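Local coordinates for catalase (Corynebacterium glutamicum, PDB 4B7H), which catalyses the breakdown of hydrogen peroxide to water and oxygen at a buried haem, and is inhibited by nitric oxide, at residues 358-361 with 362-366; 351-354 with 355-358. All coordinates share one frame; numbering follows the deposited sequence.

Contact 1. Residues 358-361 with 362-366. With HEM (protoporphyrin IX containing Fe), chain E.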
loop_
_atom_site.group_PDB
_atom_site.type_symbol
_atom_site.label_atom_id
_atom_site.label_comp_id
_atom_site.label_asym_id
_atom_site.label_seq_id
_atom_site.Cartn_x
_atom_site.Cartn_y
_atom_site.Cartn_z
ATOM N N TYR A 358 -3.866 -7.993 -1.307
ATOM C CA TYR A 358 -2.613 -7.237 -1.436
ATOM C C TYR A 358 -2.406 -6.671 -2.849
ATOM O O TYR A 358 -2.105 -5.487 -3.028
ATOM C CB TYR A 358 -1.429 -8.144 -1.097
ATOM C CG TYR A 358 -0.088 -7.592 -1.540
ATOM C CD1 TYR A 358 0.459 -6.481 -0.915
ATOM C CD2 TYR A 358 0.614 -8.162 -2.599
ATOM C CE1 TYR A 358 1.671 -5.959 -1.321
ATOM C CE2 TYR A 358 1.834 -7.647 -3.011
ATOM C CZ TYR A 358 2.351 -6.538 -2.368
ATOM O OH TYR A 358 3.555 -5.994 -2.747
ATOM N N ARG A 359 -2.533 -7.545 -3.846
ATOM C CA ARG A 359 -2.210 -7.246 -5.236
ATOM C C ARG A 359 -3.103 -6.145 -5.795
ATOM O O ARG A 359 -2.658 -5.296 -6.564
ATOM C CB ARG A 359 -2.368 -8.538 -6.058
ATOM C CG ARG A 359 -2.193 -8.349 -7.525
ATOM C CD ARG A 359 -2.147 -9.662 -8.258
ATOM N NE ARG A 359 -3.420 -10.368 -8.422
ATOM C CZ ARG A 359 -4.372 -10.029 -9.289
ATOM N NH1 ARG A 359 -4.254 -8.926 -10.020
ATOM N NH2 ARG A 359 -5.462 -10.788 -9.400
ATOM N N ILE A 360 -4.374 -6.199 -5.427
ATOM C CA ILE A 360 -5.373 -5.257 -5.916
ATOM C C ILE A 360 -5.758 -4.276 -4.807
ATOM O O ILE A 360 -5.575 -3.076 -4.962
ATOM C CB ILE A 360 -6.624 -5.976 -6.443
ATOM C CG1 ILE A 360 -6.242 -7.025 -7.493
ATOM C CG2 ILE A 360 -7.598 -4.957 -7.027
ATOM C CD1 ILE A 360 -7.372 -8.006 -7.814
ATOM N N GLY A 361 -6.265 -4.796 -3.688
ATOM C CA GLY A 361 -6.639 -3.965 -2.558
ATOM C C GLY A 361 -7.743 -4.623 -1.754
ATOM O O GLY A 361 -8.396 -5.559 -2.232
ATOM N N ALA A 362 -7.970 -4.128 -0.539
ATOM C CA ALA A 362 -8.984 -4.705 0.338
ATOM C C ALA A 362 -10.359 -4.769 -0.320
ATOM O O ALA A 362 -11.146 -5.678 -0.045
ATOM C CB ALA A 362 -9.064 -3.927 1.638
ATOM N N ASN A 363 -10.646 -3.807 -1.192
ATOM C CA ASN A 363 -11.963 -3.717 -1.799
ATOM C C ASN A 363 -12.024 -4.180 -3.243
ATOM O O ASN A 363 -12.899 -3.764 -3.997
ATOM C CB ASN A 363 -12.530 -2.306 -1.609
ATOM C CG ASN A 363 -13.054 -2.102 -0.206
ATOM O OD1 ASN A 363 -13.736 -2.977 0.317
ATOM N ND2 ASN A 363 -12.715 -0.976 0.425
ATOM N N TYR A 364 -11.123 -5.097 -3.596
ATOM C CA TYR A 364 -11.040 -5.623 -4.948
ATOM C C TYR A 364 -12.343 -6.240 -5.434
ATOM O O TYR A 364 -12.605 -6.250 -6.638
ATOM C CB TYR A 364 -9.918 -6.656 -5.057
ATOM C CG TYR A 364 -10.191 -7.995 -4.391
ATOM C CD1 TYR A 364 -9.909 -8.199 -3.045
ATOM C CD2 TYR A 364 -10.711 -9.065 -5.122
ATOM C CE1 TYR A 364 -10.140 -9.430 -2.439
ATOM C CE2 TYR A 364 -10.951 -10.300 -4.524
ATOM C CZ TYR A 364 -10.665 -10.473 -3.182
ATOM O OH TYR A 364 -10.888 -11.702 -2.594
ATOM N N ARG A 365 -13.161 -6.747 -4.511
ATOM C CA ARG A 365 -14.415 -7.404 -4.884
ATOM C C ARG A 365 -15.413 -6.428 -5.489
ATOM O O ARG A 365 -16.363 -6.849 -6.147
ATOM C CB ARG A 365 -15.080 -8.054 -3.670
ATOM C CG ARG A 365 -14.305 -9.185 -3.027
ATOM C CD ARG A 365 -14.554 -10.496 -3.695
ATOM N NE ARG A 365 -14.022 -11.588 -2.888
ATOM C CZ ARG A 365 -14.216 -12.869 -3.170
ATOM N NH1 ARG A 365 -14.939 -13.197 -4.233
ATOM N NH2 ARG A 365 -13.693 -13.813 -2.396
ATOM N N ASP A 366 -15.204 -5.133 -5.254
ATOM C CA ASP A 366 -16.132 -4.111 -5.716
ATOM C C ASP A 366 -15.825 -3.616 -7.134
ATOM O O ASP A 366 -16.620 -2.881 -7.731
ATOM C CB ASP A 366 -16.146 -2.938 -4.734
ATOM C CG ASP A 366 -16.710 -3.325 -3.364
ATOM O OD1 ASP A 366 -17.580 -4.221 -3.301
ATOM O OD2 ASP A 366 -16.284 -2.732 -2.352
HETATM C CHA HEM E . -2.679 -18.104 -9.804
HETATM C CHB HEM E . -1.884 -20.037 -5.427
HETATM C CHC HEM E . -1.981 -24.442 -7.434
HETATM C CHD HEM E . -4.213 -22.512 -11.238
HETATM C C1A HEM E . -2.441 -18.239 -8.458
HETATM C C2A HEM E . -2.353 -17.154 -7.498
HETATM C C3A HEM E . -2.150 -17.703 -6.291
HETATM C C4A HEM E . -2.093 -19.137 -6.447
HETATM C CMA HEM E . -1.998 -17.001 -4.938
HETATM C CAA HEM E . -2.493 -15.655 -7.842
HETATM C CBA HEM E . -3.964 -15.264 -7.798
HETATM C CGA HEM E . -4.178 -13.780 -7.933
HETATM O O1A HEM E . -5.178 -13.403 -8.595
HETATM O O2A HEM E . -3.384 -12.967 -7.393
HETATM C C1B HEM E . -1.811 -21.403 -5.580
HETATM C C2B HEM E . -1.494 -22.359 -4.543
HETATM C C3B HEM E . -1.498 -23.581 -5.115
HETATM C C4B HEM E . -1.842 -23.419 -6.510
HETATM C CMB HEM E . -1.192 -21.975 -3.080
HETATM C CAB HEM E . -1.255 -24.969 -4.491
HETATM C CBB HEM E . -1.505 -25.227 -3.208
HETATM C C1C HEM E . -2.757 -24.331 -8.573
HETATM C C2C HEM E . -3.475 -25.390 -9.266
HETATM C C3C HEM E . -4.090 -24.832 -10.324
HETATM C C4C HEM E . -3.793 -23.416 -10.306
HETATM C CMC HEM E . -3.480 -26.880 -8.842
HETATM C CAC HEM E . -5.032 -25.464 -11.377
HETATM C CBC HEM E . -5.801 -26.535 -11.114
HETATM C C1D HEM E . -3.935 -21.173 -11.228
HETATM C C2D HEM E . -4.310 -20.295 -12.288
HETATM C C3D HEM E . -3.844 -18.929 -11.861
HETATM C C4D HEM E . -3.237 -19.100 -10.569
HETATM C CMD HEM E . -5.020 -20.663 -13.588
HETATM C CAD HEM E . -4.039 -17.647 -12.657
HETATM C CBD HEM E . -5.486 -17.190 -12.486
HETATM C CGD HEM E . -5.637 -15.988 -13.370
HETATM O O1D HEM E . -5.855 -14.865 -12.852
HETATM O O2D HEM E . -5.514 -16.150 -14.611
HETATM N NA HEM E . -2.287 -19.442 -7.785
HETATM N NB HEM E . -2.015 -22.073 -6.767
HETATM N NC HEM E . -2.980 -23.133 -9.234
HETATM N ND HEM E . -3.295 -20.446 -10.228
HETATM FE FE HEM E . -2.600 -21.280 -8.534
#
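The C-terminal end of helix 343-359, which carries the proximal haem ligand in catalases, runs here into a type I beta turn from Gly361 to Tyr364 and then a short 3-10 segment. Gly361 is the residue at which the chain leaves helical angles, with a positive phi of 153°, a backbone region open in practice to glycine. The turn is closed by Tyr364 N, which donates to Gly361 O over 3.1 Å. Side chains also meet across the turn. Ile360 and Tyr364 cross at about a right angle, with Ile360 CG2 lying 3.5 Å from Tyr364 CB and the CD1 arm passing obliquely to the phenol ring. Tyr364 CG sits between its own N and carbonyl carbon (chi1 73°), which brings the ring edge to Gly361 O, in plane, with CD1 3.1 Å from that oxygen. Asn363, pointing away from the helix end, hydrogen-bonds through OD1 to His58 of a second subunit, so the turn also takes part in the tetramer interface. On the haem side, Arg359 grips one propionate with two hydrogen bonds: NE to O2A and NH2 to O1A of the haem, both 2.8 Å. The chain is bent at chi3 (75°), which turns the guanidinium edge to the carboxylate, while carbonyl oxygens of Glu324 and Ile326 take further N-H groups and hold its rotation. Such pairing would be expected to stabilise the carboxylate as an anion. One face of the same guanidinium is covered by Ile360 CD1, 3.5 Å above its plane and offset toward the rim.

Contact 2. Residues 351-354 with 355-358. With HEM (protoporphyrin IX containing Fe), chain E.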
loop_
_atom_site.group_PDB
_atom_site.type_symbol
_atom_site.label_atom_id
_atom_site.label_comp_id
_atom_site.label_asym_id
_atom_site.label_seq_id
_atom_site.Cartn_x
_atom_site.Cartn_y
_atom_site.Cartn_z
ATOM N N ALA A 351 -5.354 -19.049 -0.356
ATOM C CA ALA A 351 -4.276 -18.263 -0.942
ATOM C C ALA A 351 -4.673 -17.176 -1.932
ATOM O O ALA A 351 -4.014 -16.142 -1.988
ATOM C CB ALA A 351 -3.253 -19.184 -1.569
ATOM N N TYR A 352 -5.715 -17.399 -2.726
ATOM C CA TYR A 352 -5.994 -16.469 -3.826
ATOM C C TYR A 352 -6.535 -15.138 -3.324
ATOM O O TYR A 352 -6.012 -14.081 -3.689
ATOM C CB TYR A 352 -6.934 -17.077 -4.868
ATOM C CG TYR A 352 -6.285 -18.173 -5.687
ATOM C CD1 TYR A 352 -5.824 -19.344 -5.081
ATOM C CD2 TYR A 352 -6.141 -18.051 -7.058
ATOM C CE1 TYR A 352 -5.226 -20.343 -5.821
ATOM C CE2 TYR A 352 -5.559 -19.063 -7.812
ATOM C CZ TYR A 352 -5.097 -20.201 -7.181
ATOM O OH TYR A 352 -4.523 -21.211 -7.913
ATOM N N ALA A 353 -7.570 -15.190 -2.484
ATOM C CA ALA A 353 -8.128 -13.979 -1.900
ATOM C C ALA A 353 -7.068 -13.257 -1.082
ATOM O O ALA A 353 -7.020 -12.033 -1.063
ATOM C CB ALA A 353 -9.338 -14.299 -1.041
ATOM N N ASP A 354 -6.213 -14.017 -0.403
ATOM C CA ASP A 354 -5.139 -13.412 0.364
ATOM C C ASP A 354 -4.238 -12.579 -0.553
ATOM O O ASP A 354 -3.929 -11.420 -0.255
ATOM C CB ASP A 354 -4.323 -14.475 1.099
ATOM C CG ASP A 354 -3.192 -13.877 1.895
ATOM O OD1 ASP A 354 -3.481 -13.089 2.821
ATOM O OD2 ASP A 354 -2.016 -14.170 1.595
ATOM N N GLN A 355 -3.802 -13.157 -1.668
ATOM C CA GLN A 355 -2.951 -12.393 -2.577
ATOM C C GLN A 355 -3.704 -11.202 -3.178
ATOM O O GLN A 355 -3.150 -10.107 -3.319
ATOM C CB GLN A 355 -2.354 -13.254 -3.695
ATOM C CG GLN A 355 -1.418 -12.394 -4.561
ATOM C CD GLN A 355 -0.531 -13.157 -5.524
ATOM O OE1 GLN A 355 -0.133 -12.610 -6.564
ATOM N NE2 GLN A 355 -0.187 -14.400 -5.187
ATOM N N GLN A 356 -4.974 -11.408 -3.511
ATOM C CA GLN A 356 -5.756 -10.364 -4.160
ATOM C C GLN A 356 -5.985 -9.152 -3.262
ATOM O O GLN A 356 -5.970 -8.013 -3.740
ATOM C CB GLN A 356 -7.064 -10.959 -4.690
ATOM C CG GLN A 356 -6.805 -11.847 -5.903
ATOM C CD GLN A 356 -7.796 -12.979 -6.065
ATOM O OE1 GLN A 356 -8.766 -13.102 -5.310
ATOM N NE2 GLN A 356 -7.553 -13.823 -7.072
ATOM N N ARG A 357 -6.162 -9.394 -1.964
ATOM C CA ARG A 357 -6.276 -8.300 -1.005
ATOM C C ARG A 357 -5.035 -7.401 -1.063
ATOM O O ARG A 357 -5.143 -6.193 -0.882
ATOM C CB ARG A 357 -6.470 -8.854 0.410
ATOM C CG ARG A 357 -7.839 -9.480 0.625
ATOM C CD ARG A 357 -7.921 -10.337 1.897
ATOM N NE ARG A 357 -9.152 -11.122 1.866
ATOM C CZ ARG A 357 -9.242 -12.428 2.099
ATOM N NH1 ARG A 357 -8.173 -13.127 2.469
ATOM N NH2 ARG A 357 -10.425 -13.023 1.982
ATOM N N TYR A 358 -3.866 -7.993 -1.307
ATOM C CA TYR A 358 -2.613 -7.237 -1.436
ATOM C C TYR A 358 -2.406 -6.671 -2.849
ATOM O O TYR A 358 -2.105 -5.487 -3.028
ATOM C CB TYR A 358 -1.429 -8.144 -1.097
ATOM C CG TYR A 358 -0.088 -7.592 -1.540
ATOM C CD1 TYR A 358 0.459 -6.481 -0.915
ATOM C CD2 TYR A 358 0.614 -8.162 -2.599
ATOM C CE1 TYR A 358 1.671 -5.959 -1.321
ATOM C CE2 TYR A 358 1.834 -7.647 -3.011
ATOM C CZ TYR A 358 2.351 -6.538 -2.368
ATOM O OH TYR A 358 3.555 -5.994 -2.747
HETATM C CHA HEM E . -2.679 -18.104 -9.804
HETATM C CHB HEM E . -1.884 -20.037 -5.427
HETATM C CHC HEM E . -1.981 -24.442 -7.434
HETATM C CHD HEM E . -4.213 -22.512 -11.238
HETATM C C1A HEM E . -2.441 -18.239 -8.458
HETATM C C2A HEM E . -2.353 -17.154 -7.498
HETATM C C3A HEM E . -2.150 -17.703 -6.291
HETATM C C4A HEM E . -2.093 -19.137 -6.447
HETATM C CMA HEM E . -1.998 -17.001 -4.938
HETATM C CAA HEM E . -2.493 -15.655 -7.842
HETATM C CBA HEM E . -3.964 -15.264 -7.798
HETATM C CGA HEM E . -4.178 -13.780 -7.933
HETATM O O1A HEM E . -5.178 -13.403 -8.595
HETATM O O2A HEM E . -3.384 -12.967 -7.393
HETATM C C1B HEM E . -1.811 -21.403 -5.580
HETATM C C2B HEM E . -1.494 -22.359 -4.543
HETATM C C3B HEM E . -1.498 -23.581 -5.115
HETATM C C4B HEM E . -1.842 -23.419 -6.510
HETATM C CMB HEM E . -1.192 -21.975 -3.080
HETATM C CAB HEM E . -1.255 -24.969 -4.491
HETATM C CBB HEM E . -1.505 -25.227 -3.208
HETATM C C1C HEM E . -2.757 -24.331 -8.573
HETATM C C2C HEM E . -3.475 -25.390 -9.266
HETATM C C3C HEM E . -4.090 -24.832 -10.324
HETATM C C4C HEM E . -3.793 -23.416 -10.306
HETATM C CMC HEM E . -3.480 -26.880 -8.842
HETATM C CAC HEM E . -5.032 -25.464 -11.377
HETATM C CBC HEM E . -5.801 -26.535 -11.114
HETATM C C1D HEM E . -3.935 -21.173 -11.228
HETATM C C2D HEM E . -4.310 -20.295 -12.288
HETATM C C3D HEM E . -3.844 -18.929 -11.861
HETATM C C4D HEM E . -3.237 -19.100 -10.569
HETATM C CMD HEM E . -5.020 -20.663 -13.588
HETATM C CAD HEM E . -4.039 -17.647 -12.657
HETATM C CBD HEM E . -5.486 -17.190 -12.486
HETATM C CGD HEM E . -5.637 -15.988 -13.370
HETATM O O1D HEM E . -5.855 -14.865 -12.852
HETATM O O2D HEM E . -5.514 -16.150 -14.611
HETATM N NA HEM E . -2.287 -19.442 -7.785
HETATM N NB HEM E . -2.015 -22.073 -6.767
HETATM N NC HEM E . -2.980 -23.133 -9.234
HETATM N ND HEM E . -3.295 -20.446 -10.228
HETATM FE FE HEM E . -2.600 -21.280 -8.534
HETATM O O HOH W 1 -5.846 -12.361 3.820
#
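Tyr352 and Gln356, one helical turn apart, both reach the haem, and their backbones are joined by a hydrogen bond from Gln356 N to Tyr352 O. Flanking bonds of the same i to i+4 kind run from Gln355 N to Ala351 O and from Arg357 N to Ala353 O. The haem iron is coordinated by Tyr352 OH at 2.0 Å, and the same oxygen accepts a hydrogen bond from Arg348 NE. Tyr352 CG lies anti to the carbonyl carbon (chi1 -71°), which directs the ring toward the haem, its plane tilted some 40° from the porphyrin, so that OH reaches the iron; haem C4A sits 3.2 Å above one ring face, offset toward the rim. This is the proximal tyrosine ligation characteristic of haem catalases, supplied by helix 343-359; bound nitric oxide lies about 4 Å from the Tyr352 side chain, probably across the iron on the distal face. Polar groups hold the haem periphery. Gln356 NE2 donates almost straight (174°) to haem O1A over 2.9 Å, and it also serves Leu328 O, so both partners fix the amide. Gln355, extended beyond CG, runs alongside the same propionate and brings NE2 within 3.2 Å of haem methyl CMA; NE2 donates to Ile68 O. Packing and charge make up the rest. Arg357, extended from CG to NE, runs back toward the preceding turn, placing Ala353 CB 3.4 Å above one face of its guanidinium. Asp354 OD1 and Arg357 NH1 are 4.7 Å apart and are bridged by a water that donates to the carboxylate and accepts from NH1. The other carboxylate oxygen, Asp354 OD2, forms a salt bridge with Arg61 of a third subunit.

Both contacts are buried, their centres about 8 Å apart, and they share Tyr358. Contact 2 lies entirely within helix 343-359, while contact 1 takes in its last residues and the turn that follows; contact 2 is also nearer the middle of the chain, about 13 Å from its centre against about 17 Å. Its chemistry is metal ligation and amide bonding to the haem, whereas contact 1 brings the Arg359 guanidinium to the same propionate and ends the helix in a turn. The two also touch directly: Tyr364 OH packs 3.4 Å from Ala353 CB, and a probable hydrogen bond links Gly361 N to Gln356 O. Other subunits meet both, at Asn363 in contact 1 and Asp354 in contact 2.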